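Local structure of probable zinc protease PqqL (Escherichia coli, 6OFT) at residues L14-L18 with K217-L223; D30-L36 with Y98-T104; A148-T152 with I247-N252. The protein is probably a zinc-dependent endopeptidase of the M16 family that acts in the periplasm, this chain being the first half of the protein. One frame throughout, in Å; residues are numbered along the deposited sequence.

Interaction 1 (L14-L18 with K217-L223)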
loop_
_atom_site.group_PDB
_atom_site.type_symbol
_atom_site.label_atom_id
_atom_site.label_comp_id
_atom_site.label_asym_id
_atom_site.label_seq_id
_atom_site.Cartn_x
_atom_site.Cartn_y
_atom_site.Cartn_z
ATOM N N LEU A 14 -25.830 -5.880 -4.627
ATOM C CA LEU A 14 -27.138 -5.453 -5.130
ATOM C C LEU A 14 -27.404 -6.309 -6.381
ATOM O O LEU A 14 -26.444 -6.871 -6.921
ATOM C CB LEU A 14 -27.108 -3.942 -5.466
ATOM C CG LEU A 14 -26.920 -2.958 -4.277
ATOM C CD1 LEU A 14 -26.866 -1.531 -4.754
ATOM C CD2 LEU A 14 -28.027 -3.097 -3.236
ATOM N N ASP A 15 -28.679 -6.425 -6.857
ATOM C CA ASP A 15 -28.976 -7.239 -8.057
ATOM C C ASP A 15 -28.226 -6.787 -9.317
ATOM O O ASP A 15 -27.966 -7.603 -10.202
ATOM C CB ASP A 15 -30.484 -7.338 -8.343
ATOM C CG ASP A 15 -31.283 -8.111 -7.324
ATOM O OD1 ASP A 15 -30.676 -8.901 -6.565
ATOM O OD2 ASP A 15 -32.523 -7.925 -7.279
ATOM N N ASN A 16 -27.855 -5.499 -9.384
ATOM C CA ASN A 16 -27.082 -4.973 -10.514
ATOM C C ASN A 16 -25.581 -5.367 -10.457
ATOM O O ASN A 16 -24.839 -5.047 -11.375
ATOM C CB ASN A 16 -27.281 -3.454 -10.664
ATOM C CG ASN A 16 -26.764 -2.620 -9.522
ATOM O OD1 ASN A 16 -25.983 -3.070 -8.685
ATOM N ND2 ASN A 16 -27.173 -1.371 -9.480
ATOM N N GLY A 17 -25.154 -6.044 -9.389
ATOM C CA GLY A 17 -23.776 -6.502 -9.242
ATOM C C GLY A 17 -22.860 -5.659 -8.381
ATOM O O GLY A 17 -21.716 -6.065 -8.140
ATOM N N LEU A 18 -23.330 -4.469 -7.935
ATOM C CA LEU A 18 -22.540 -3.581 -7.085
ATOM C C LEU A 18 -22.365 -4.233 -5.712
ATOM O O LEU A 18 -23.346 -4.681 -5.127
ATOM C CB LEU A 18 -23.199 -2.185 -6.955
ATOM C CG LEU A 18 -22.408 -1.149 -6.122
ATOM C CD1 LEU A 18 -22.218 0.148 -6.880
ATOM C CD2 LEU A 18 -23.083 -0.893 -4.769
ATOM N N LYS A 217 -29.121 0.815 -1.099
ATOM C CA LYS A 217 -30.184 0.292 -1.961
ATOM C C LYS A 217 -31.038 1.401 -2.595
ATOM O O LYS A 217 -31.315 1.333 -3.790
ATOM C CB LYS A 217 -31.045 -0.753 -1.232
ATOM C CG LYS A 217 -31.913 -1.581 -2.182
ATOM C CD LYS A 217 -32.669 -2.711 -1.491
ATOM C CE LYS A 217 -33.680 -3.344 -2.417
ATOM N NZ LYS A 217 -34.855 -2.453 -2.649
ATOM N N ASP A 218 -31.426 2.425 -1.819
ATOM C CA ASP A 218 -32.248 3.524 -2.344
ATOM C C ASP A 218 -31.562 4.340 -3.423
ATOM O O ASP A 218 -32.247 4.942 -4.250
ATOM C CB ASP A 218 -32.680 4.480 -1.223
ATOM C CG ASP A 218 -33.696 3.931 -0.238
ATOM O OD1 ASP A 218 -34.000 4.634 0.751
ATOM O OD2 ASP A 218 -34.177 2.792 -0.445
ATOM N N ASN A 219 -30.219 4.380 -3.417
ATOM C CA ASN A 219 -29.494 5.238 -4.340
ATOM C C ASN A 219 -28.639 4.546 -5.387
ATOM O O ASN A 219 -28.250 5.201 -6.352
ATOM C CB ASN A 219 -28.637 6.208 -3.532
ATOM C CG ASN A 219 -29.481 7.157 -2.727
ATOM O OD1 ASN A 219 -30.131 8.043 -3.271
ATOM N ND2 ASN A 219 -29.506 6.986 -1.421
ATOM N N LEU A 220 -28.334 3.256 -5.227
ATOM C CA LEU A 220 -27.419 2.602 -6.173
ATOM C C LEU A 220 -27.985 1.377 -6.865
ATOM O O LEU A 220 -27.329 0.844 -7.761
ATOM C CB LEU A 220 -26.070 2.255 -5.473
ATOM C CG LEU A 220 -25.270 3.447 -4.891
ATOM C CD1 LEU A 220 -24.141 2.976 -3.988
ATOM C CD2 LEU A 220 -24.732 4.365 -5.996
ATOM N N SER A 221 -29.176 0.923 -6.469
ATOM C CA SER A 221 -29.769 -0.265 -7.085
ATOM C C SER A 221 -30.375 0.010 -8.476
ATOM O O SER A 221 -30.501 -0.928 -9.276
ATOM C CB SER A 221 -30.771 -0.945 -6.148
ATOM O OG SER A 221 -31.914 -0.144 -5.910
ATOM N N LYS A 222 -30.684 1.284 -8.788
ATOM C CA LYS A 222 -31.245 1.648 -10.098
ATOM C C LYS A 222 -30.185 1.772 -11.215
ATOM O O LYS A 222 -30.563 1.964 -12.379
ATOM C CB LYS A 222 -32.129 2.901 -10.018
ATOM C CG LYS A 222 -33.492 2.618 -9.363
ATOM C CD LYS A 222 -34.619 3.547 -9.856
ATOM C CE LYS A 222 -34.732 4.861 -9.110
ATOM N NZ LYS A 222 -35.213 4.682 -7.711
ATOM N N LEU A 223 -28.873 1.649 -10.880
ATOM C CA LEU A 223 -27.804 1.692 -11.891
ATOM C C LEU A 223 -27.983 0.466 -12.808
ATOM O O LEU A 223 -28.146 -0.639 -12.279
ATOM C CB LEU A 223 -26.386 1.644 -11.268
ATOM C CG LEU A 223 -25.931 2.792 -10.359
ATOM C CD1 LEU A 223 -24.660 2.408 -9.617
ATOM C CD2 LEU A 223 -25.701 4.075 -11.134
HETATM O O HOH W 1 -29.853 -3.434 -8.325
#
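Lys217, in the last turn of helix 209-220, touches Leu14 with both its CA (4.2 Å from Leu14 CD2) and its CG (4.3 Å from Leu14 CD2). The side chain of Leu220 packs against two leucines, with Leu14 CD1 3.9 Å from Leu220 CB and Leu18 CD2 4.1 Å from Leu220 CD1, and is also touched by Met114 of helix 107-122 and Phe201 of strand 199-205; its carbonyl O accepts a hydrogen bond from Asn16 ND2 at 2.8 Å (angle 142°). At Ser221 the chain lies against Leu14, whose CD1 is 3.8 Å from Ser221 N; Ser221 OG turns back to bond Lys217 O at 2.7 Å, and a water joins Ser221 O (2.8 Å) to Asn16 N through a weak 3.1 Å bond. The type I turn from Leu220 brings Leu223 round, so that its O accepts a second bond from Asn16 ND2 (3.1 Å, 146°) and its CD1 lies 4.3 Å from Leu18 CD1. Asn16 sits in the type I hairpin turn linking strands 10-13 and 19-24, and its OD1 accepts from Leu18 N at 3.1 Å, an Asx turn. One buried amide thus shapes its own turn through OD1 and ties the hairpin to Leu220 and Leu223 through ND2.

Interaction 2 (D30-L36 with Y98-T104)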
loop_
_atom_site.group_PDB
_atom_site.type_symbol
_atom_site.label_atom_id
_atom_site.label_comp_id
_atom_site.label_asym_id
_atom_site.label_seq_id
_atom_site.Cartn_x
_atom_site.Cartn_y
_atom_site.Cartn_z
ATOM N N ASP A 30 -20.977 10.223 15.366
ATOM C CA ASP A 30 -21.797 10.847 14.320
ATOM C C ASP A 30 -21.020 11.194 13.054
ATOM O O ASP A 30 -21.416 12.100 12.322
ATOM C CB ASP A 30 -22.560 12.077 14.857
ATOM C CG ASP A 30 -23.395 11.779 16.072
ATOM O OD1 ASP A 30 -24.129 10.761 16.050
ATOM O OD2 ASP A 30 -23.320 12.564 17.048
ATOM N N GLN A 31 -19.947 10.443 12.780
ATOM C CA GLN A 31 -19.147 10.604 11.584
ATOM C C GLN A 31 -19.222 9.319 10.769
ATOM O O GLN A 31 -19.307 8.238 11.337
ATOM C CB GLN A 31 -17.684 10.961 11.915
ATOM C CG GLN A 31 -16.895 11.518 10.699
ATOM C CD GLN A 31 -17.250 12.940 10.300
ATOM O OE1 GLN A 31 -17.932 13.674 11.016
ATOM N NE2 GLN A 31 -16.772 13.374 9.146
ATOM N N VAL A 32 -19.219 9.456 9.433
ATOM C CA VAL A 32 -19.241 8.339 8.492
ATOM C C VAL A 32 -18.326 8.632 7.299
ATOM O O VAL A 32 -18.223 9.771 6.858
ATOM C CB VAL A 32 -20.693 7.983 8.042
ATOM C CG1 VAL A 32 -21.305 9.082 7.168
ATOM C CG2 VAL A 32 -20.743 6.631 7.331
ATOM N N ASN A 33 -17.666 7.590 6.796
ATOM C CA ASN A 33 -16.868 7.612 5.589
ATOM C C ASN A 33 -17.673 6.863 4.554
ATOM O O ASN A 33 -18.227 5.789 4.842
ATOM C CB ASN A 33 -15.514 6.943 5.795
ATOM C CG ASN A 33 -14.482 7.829 6.425
ATOM O OD1 ASN A 33 -14.689 9.027 6.642
ATOM N ND2 ASN A 33 -13.351 7.243 6.764
ATOM N N LEU A 34 -17.817 7.478 3.383
ATOM C CA LEU A 34 -18.517 6.895 2.240
ATOM C C LEU A 34 -17.497 6.887 1.123
ATOM O O LEU A 34 -17.029 7.955 0.713
ATOM C CB LEU A 34 -19.770 7.709 1.845
ATOM C CG LEU A 34 -20.844 7.950 2.918
ATOM C CD1 LEU A 34 -21.928 8.860 2.379
ATOM C CD2 LEU A 34 -21.474 6.629 3.415
ATOM N N TRP A 35 -17.043 5.684 0.731
ATOM C CA TRP A 35 -16.035 5.531 -0.308
ATOM C C TRP A 35 -16.565 4.680 -1.435
ATOM O O TRP A 35 -17.064 3.575 -1.187
ATOM C CB TRP A 35 -14.749 4.841 0.223
ATOM C CG TRP A 35 -13.858 5.609 1.166
ATOM C CD1 TRP A 35 -14.171 6.725 1.899
ATOM C CD2 TRP A 35 -12.534 5.230 1.559
ATOM N NE1 TRP A 35 -13.095 7.101 2.672
ATOM C CE2 TRP A 35 -12.078 6.195 2.490
ATOM C CE3 TRP A 35 -11.685 4.158 1.219
ATOM C CZ2 TRP A 35 -10.822 6.102 3.111
ATOM C CZ3 TRP A 35 -10.420 4.093 1.798
ATOM C CH2 TRP A 35 -9.996 5.063 2.721
ATOM N N LEU A 36 -16.393 5.154 -2.683
ATOM C CA LEU A 36 -16.736 4.389 -3.869
ATOM C C LEU A 36 -15.410 3.878 -4.443
ATOM O O LEU A 36 -14.533 4.667 -4.832
ATOM C CB LEU A 36 -17.522 5.209 -4.911
ATOM C CG LEU A 36 -17.772 4.484 -6.256
ATOM C CD1 LEU A 36 -18.656 3.202 -6.062
ATOM C CD2 LEU A 36 -18.363 5.446 -7.306
ATOM N N TYR A 98 -13.140 7.127 -4.559
ATOM C CA TYR A 98 -13.817 8.411 -4.348
ATOM C C TYR A 98 -14.289 8.463 -2.914
ATOM O O TYR A 98 -14.989 7.553 -2.460
ATOM C CB TYR A 98 -14.964 8.578 -5.361
ATOM C CG TYR A 98 -14.465 8.518 -6.786
ATOM C CD1 TYR A 98 -14.026 9.664 -7.437
ATOM C CD2 TYR A 98 -14.378 7.301 -7.469
ATOM C CE1 TYR A 98 -13.521 9.609 -8.731
ATOM C CE2 TYR A 98 -13.867 7.233 -8.759
ATOM C CZ TYR A 98 -13.454 8.393 -9.391
ATOM O OH TYR A 98 -13.004 8.364 -10.681
ATOM N N GLN A 99 -13.834 9.484 -2.173
ATOM C CA GLN A 99 -14.011 9.536 -0.719
ATOM C C GLN A 99 -14.735 10.768 -0.219
ATOM O O GLN A 99 -14.407 11.888 -0.616
ATOM C CB GLN A 99 -12.629 9.424 -0.008
ATOM C CG GLN A 99 -11.735 8.250 -0.493
ATOM C CD GLN A 99 -10.274 8.371 -0.085
ATOM O OE1 GLN A 99 -9.695 9.454 -0.064
ATOM N NE2 GLN A 99 -9.631 7.250 0.228
ATOM N N VAL A 100 -15.737 10.545 0.656
ATOM C CA VAL A 100 -16.475 11.609 1.328
ATOM C C VAL A 100 -16.613 11.218 2.827
ATOM O O VAL A 100 -17.006 10.096 3.142
ATOM C CB VAL A 100 -17.856 11.959 0.695
ATOM C CG1 VAL A 100 -18.519 13.137 1.424
ATOM C CG2 VAL A 100 -17.747 12.256 -0.803
ATOM N N SER A 101 -16.281 12.150 3.725
ATOM C CA SER A 101 -16.449 12.022 5.167
ATOM C C SER A 101 -17.381 13.160 5.572
ATOM O O SER A 101 -17.115 14.314 5.236
ATOM C CB SER A 101 -15.113 12.174 5.892
ATOM O OG SER A 101 -15.266 11.850 7.270
ATOM N N LEU A 102 -18.493 12.840 6.238
ATOM C CA LEU A 102 -19.454 13.858 6.649
ATOM C C LEU A 102 -20.173 13.434 7.930
ATOM O O LEU A 102 -20.151 12.243 8.253
ATOM C CB LEU A 102 -20.475 14.138 5.501
ATOM C CG LEU A 102 -21.637 13.152 5.281
ATOM C CD1 LEU A 102 -22.783 13.834 4.577
ATOM C CD2 LEU A 102 -21.205 11.915 4.488
ATOM N N PRO A 103 -20.865 14.359 8.647
ATOM C CA PRO A 103 -21.653 13.929 9.813
ATOM C C PRO A 103 -22.847 13.058 9.397
ATOM O O PRO A 103 -23.301 13.136 8.253
ATOM C CB PRO A 103 -22.159 15.253 10.412
ATOM C CG PRO A 103 -21.359 16.332 9.758
ATOM C CD PRO A 103 -21.021 15.808 8.410
ATOM N N THR A 104 -23.381 12.256 10.328
ATOM C CA THR A 104 -24.555 11.417 10.064
ATOM C C THR A 104 -25.842 12.119 10.539
ATOM O O THR A 104 -26.937 11.630 10.261
ATOM C CB THR A 104 -24.441 10.080 10.799
ATOM O OG1 THR A 104 -24.285 10.336 12.193
ATOM C CG2 THR A 104 -23.304 9.229 10.302
HETATM O O HOH W 2 -24.920 8.620 14.486
#
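This is an antiparallel pairing of neighbouring strands, 31-38 and 96-103, inside the mixed sheet of the domain that carries the predicted zinc site. The axes of the two short strand segments approach to 4.7 Å, at 168° between their directions, and 723 Å² is buried. Three hydrogen-bonded pairs carry reciprocal backbone bonds: Val32 N to Leu102 O (3.2 Å) and Leu102 N to Val32 O (3.1 Å), Leu34 N to Val100 O (2.8 Å) and Val100 N to Leu34 O (2.9 Å), Leu36 N to Tyr98 O and Tyr98 N to Leu36 O (both 2.8 Å). Thr104 N to Asp30 O (2.8 Å) extends the ladder. On the face of Asn33 and Trp35, Ser101 OG accepts from Gln31 NE2 (2.8 Å) and donates to Asn33 OD1 (2.9 Å), while Gln99 CG lies 3.5 Å from the centroid of the five-membered Trp35 ring and 4° off its normal, a CH-pi contact. The other face is largely apolar, with Leu34 CD1 3.8 Å from Leu102 CD2; there Tyr98, hydrogen-bonded to Tyr194, lies about 4 Å, side chain to side chain, from Glu57, the predicted proton acceptor. Helix 107-122 packs on Leu34 and Leu36, helix 378-391 on Asn33 and Trp35, and strands 199-205 and 87-91 flank the pair.

Interaction 3 (A148-T152 with I247-N252)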
loop_
_atom_site.group_PDB
_atom_site.type_symbol
_atom_site.label_atom_id
_atom_site.label_comp_id
_atom_site.label_asym_id
_atom_site.label_seq_id
_atom_site.Cartn_x
_atom_site.Cartn_y
_atom_site.Cartn_z
ATOM N N ALA A 148 12.454 15.152 -3.910
ATOM C CA ALA A 148 13.507 14.172 -3.595
ATOM C C ALA A 148 12.979 12.723 -3.489
ATOM O O ALA A 148 13.564 11.824 -4.094
ATOM C CB ALA A 148 14.247 14.569 -2.327
ATOM N N LYS A 149 11.856 12.514 -2.765
ATOM C CA LYS A 149 11.206 11.206 -2.591
ATOM C C LYS A 149 10.782 10.594 -3.947
ATOM O O LYS A 149 10.949 9.386 -4.154
ATOM C CB LYS A 149 10.006 11.324 -1.624
ATOM C CG LYS A 149 9.397 9.989 -1.195
ATOM C CD LYS A 149 8.261 10.185 -0.192
ATOM C CE LYS A 149 7.121 9.207 -0.377
ATOM N NZ LYS A 149 7.463 7.834 0.091
ATOM N N TRP A 150 10.262 11.438 -4.866
ATOM C CA TRP A 150 9.860 11.030 -6.211
ATOM C C TRP A 150 11.084 10.645 -7.045
ATOM O O TRP A 150 11.051 9.623 -7.720
ATOM C CB TRP A 150 9.066 12.144 -6.920
ATOM C CG TRP A 150 8.564 11.748 -8.281
ATOM C CD1 TRP A 150 7.448 11.014 -8.561
ATOM C CD2 TRP A 150 9.187 12.033 -9.543
ATOM N NE1 TRP A 150 7.338 10.821 -9.921
ATOM C CE2 TRP A 150 8.386 11.443 -10.547
ATOM C CE3 TRP A 150 10.361 12.705 -9.920
ATOM C CZ2 TRP A 150 8.699 11.545 -11.909
ATOM C CZ3 TRP A 150 10.683 12.787 -11.268
ATOM C CH2 TRP A 150 9.855 12.215 -12.246
ATOM N N ARG A 151 12.145 11.468 -7.014
ATOM C CA ARG A 151 13.389 11.219 -7.747
ATOM C C ARG A 151 14.065 9.928 -7.259
ATOM O O ARG A 151 14.595 9.180 -8.086
ATOM C CB ARG A 151 14.355 12.406 -7.628
ATOM C CG ARG A 151 13.872 13.674 -8.329
ATOM C CD ARG A 151 14.965 14.719 -8.425
ATOM N NE ARG A 151 15.469 15.136 -7.113
ATOM C CZ ARG A 151 15.032 16.192 -6.432
ATOM N NH1 ARG A 151 14.055 16.948 -6.919
ATOM N NH2 ARG A 151 15.571 16.501 -5.260
ATOM N N THR A 152 14.014 9.662 -5.925
ATOM C CA THR A 152 14.553 8.449 -5.297
ATOM C C THR A 152 13.746 7.242 -5.794
ATOM O O THR A 152 14.353 6.277 -6.264
ATOM C CB THR A 152 14.590 8.575 -3.759
ATOM O OG1 THR A 152 15.292 9.762 -3.391
ATOM C CG2 THR A 152 15.243 7.375 -3.090
ATOM N N ILE A 247 22.134 5.916 -5.318
ATOM C CA ILE A 247 21.216 7.035 -5.520
ATOM C C ILE A 247 21.897 8.273 -4.979
ATOM O O ILE A 247 22.117 8.382 -3.772
ATOM C CB ILE A 247 19.797 6.814 -4.911
ATOM C CG1 ILE A 247 19.151 5.524 -5.468
ATOM C CG2 ILE A 247 18.899 8.055 -5.157
ATOM C CD1 ILE A 247 17.898 5.109 -4.826
ATOM N N ASN A 248 22.268 9.183 -5.879
ATOM C CA ASN A 248 22.918 10.427 -5.506
ATOM C C ASN A 248 21.908 11.582 -5.642
ATOM O O ASN A 248 21.510 11.939 -6.758
ATOM C CB ASN A 248 24.179 10.660 -6.357
ATOM C CG ASN A 248 25.132 11.713 -5.825
ATOM O OD1 ASN A 248 24.740 12.707 -5.194
ATOM N ND2 ASN A 248 26.418 11.522 -6.082
ATOM N N ASP A 249 21.459 12.122 -4.496
ATOM C CA ASP A 249 20.512 13.243 -4.443
ATOM C C ASP A 249 20.857 14.128 -3.258
ATOM O O ASP A 249 20.734 13.702 -2.108
ATOM C CB ASP A 249 19.052 12.752 -4.377
ATOM C CG ASP A 249 17.971 13.770 -4.748
ATOM O OD1 ASP A 249 16.957 13.363 -5.343
ATOM O OD2 ASP A 249 18.133 14.971 -4.418
ATOM N N LYS A 250 21.287 15.365 -3.546
ATOM C CA LYS A 250 21.711 16.359 -2.553
ATOM C C LYS A 250 20.603 16.754 -1.580
ATOM O O LYS A 250 20.906 17.161 -0.458
ATOM C CB LYS A 250 22.334 17.595 -3.227
ATOM C CG LYS A 250 23.477 17.260 -4.188
ATOM C CD LYS A 250 24.713 18.128 -3.973
ATOM C CE LYS A 250 25.766 17.904 -5.036
ATOM N NZ LYS A 250 26.352 16.534 -4.983
ATOM N N GLU A 251 19.328 16.568 -1.992
ATOM C CA GLU A 251 18.123 16.885 -1.220
ATOM C C GLU A 251 17.680 15.762 -0.269
ATOM O O GLU A 251 16.855 16.018 0.609
ATOM C CB GLU A 251 16.970 17.328 -2.141
ATOM C CG GLU A 251 17.221 18.684 -2.788
ATOM C CD GLU A 251 16.027 19.435 -3.348
ATOM O OE1 GLU A 251 14.918 18.856 -3.418
ATOM O OE2 GLU A 251 16.210 20.614 -3.728
ATOM N N ASN A 252 18.224 14.531 -0.431
ATOM C CA ASN A 252 17.930 13.407 0.462
ATOM C C ASN A 252 18.648 13.659 1.792
ATOM O O ASN A 252 19.765 14.188 1.791
ATOM C CB ASN A 252 18.332 12.067 -0.168
ATOM C CG ASN A 252 17.382 11.579 -1.238
ATOM O OD1 ASN A 252 16.226 12.015 -1.344
ATOM N ND2 ASN A 252 17.836 10.634 -2.047
HETATM O O HOH W 3 12.749 17.739 -2.179
HETATM O O HOH W 4 16.994 10.778 -6.087
#
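Arg151 lays the edge of its guanidinium against two carboxylates of the turn after strand 242-248. NE bonds Asp249 OD1 at 2.9 Å (154°) and NH2 bonds Asp249 OD2 at 3.1 Å (167°), a bidentate salt bridge, while NH2 also reaches Glu251 OE1 at 3.1 Å (167°). Asp249 OD2 further accepts from Glu251 N at 3.1 Å, an Asx turn within the type I turn from Asp249 to Asn252, so the same oxygen serves turn and salt bridge. One helical turn back, Ala148 CB fits against Glu251 CB (3.9 Å) and Asn252 OD1 (3.4 Å), and a water spans Ala148 N (3.1 Å) and Glu251 OE1 (2.7 Å). Thr152 OG1 donates to Ala148 O (2.8 Å) and accepts from Asn252 ND2 (3.0 Å); Thr152 CG2 lies 3.9 Å from Ile247 CD1. Helix 148-160 is thereby joined to an edge of the second sheet, whose strand 430-436 also touches Thr152 through Met435. With neutral and apolar contacts at buried Thr152 beside the ion pairs, the junction depends on directional polar bonds as well as charge.

In the fold
Interaction 2 is the buried one, a ladder of backbone bonds between adjacent strands of the six-stranded sheet, whereas interactions 1 and 3 are partly buried and rely more on side chains. Along the chain, interaction 2 is nested inside the loop closed by interaction 1, their centres about 19 Å apart, and both draw on the same sheet and on helix 107-122: the hairpin in interaction 1 joins two strands of that sheet. Interaction 3 lies about 47 Å from interaction 1, centre to centre, across the chain's centre, and involves the other sheet. Interaction 3 pairs ions, interaction 1 relies on an uncharged amide among leucines, and interaction 2 has no salt bridge between its strands.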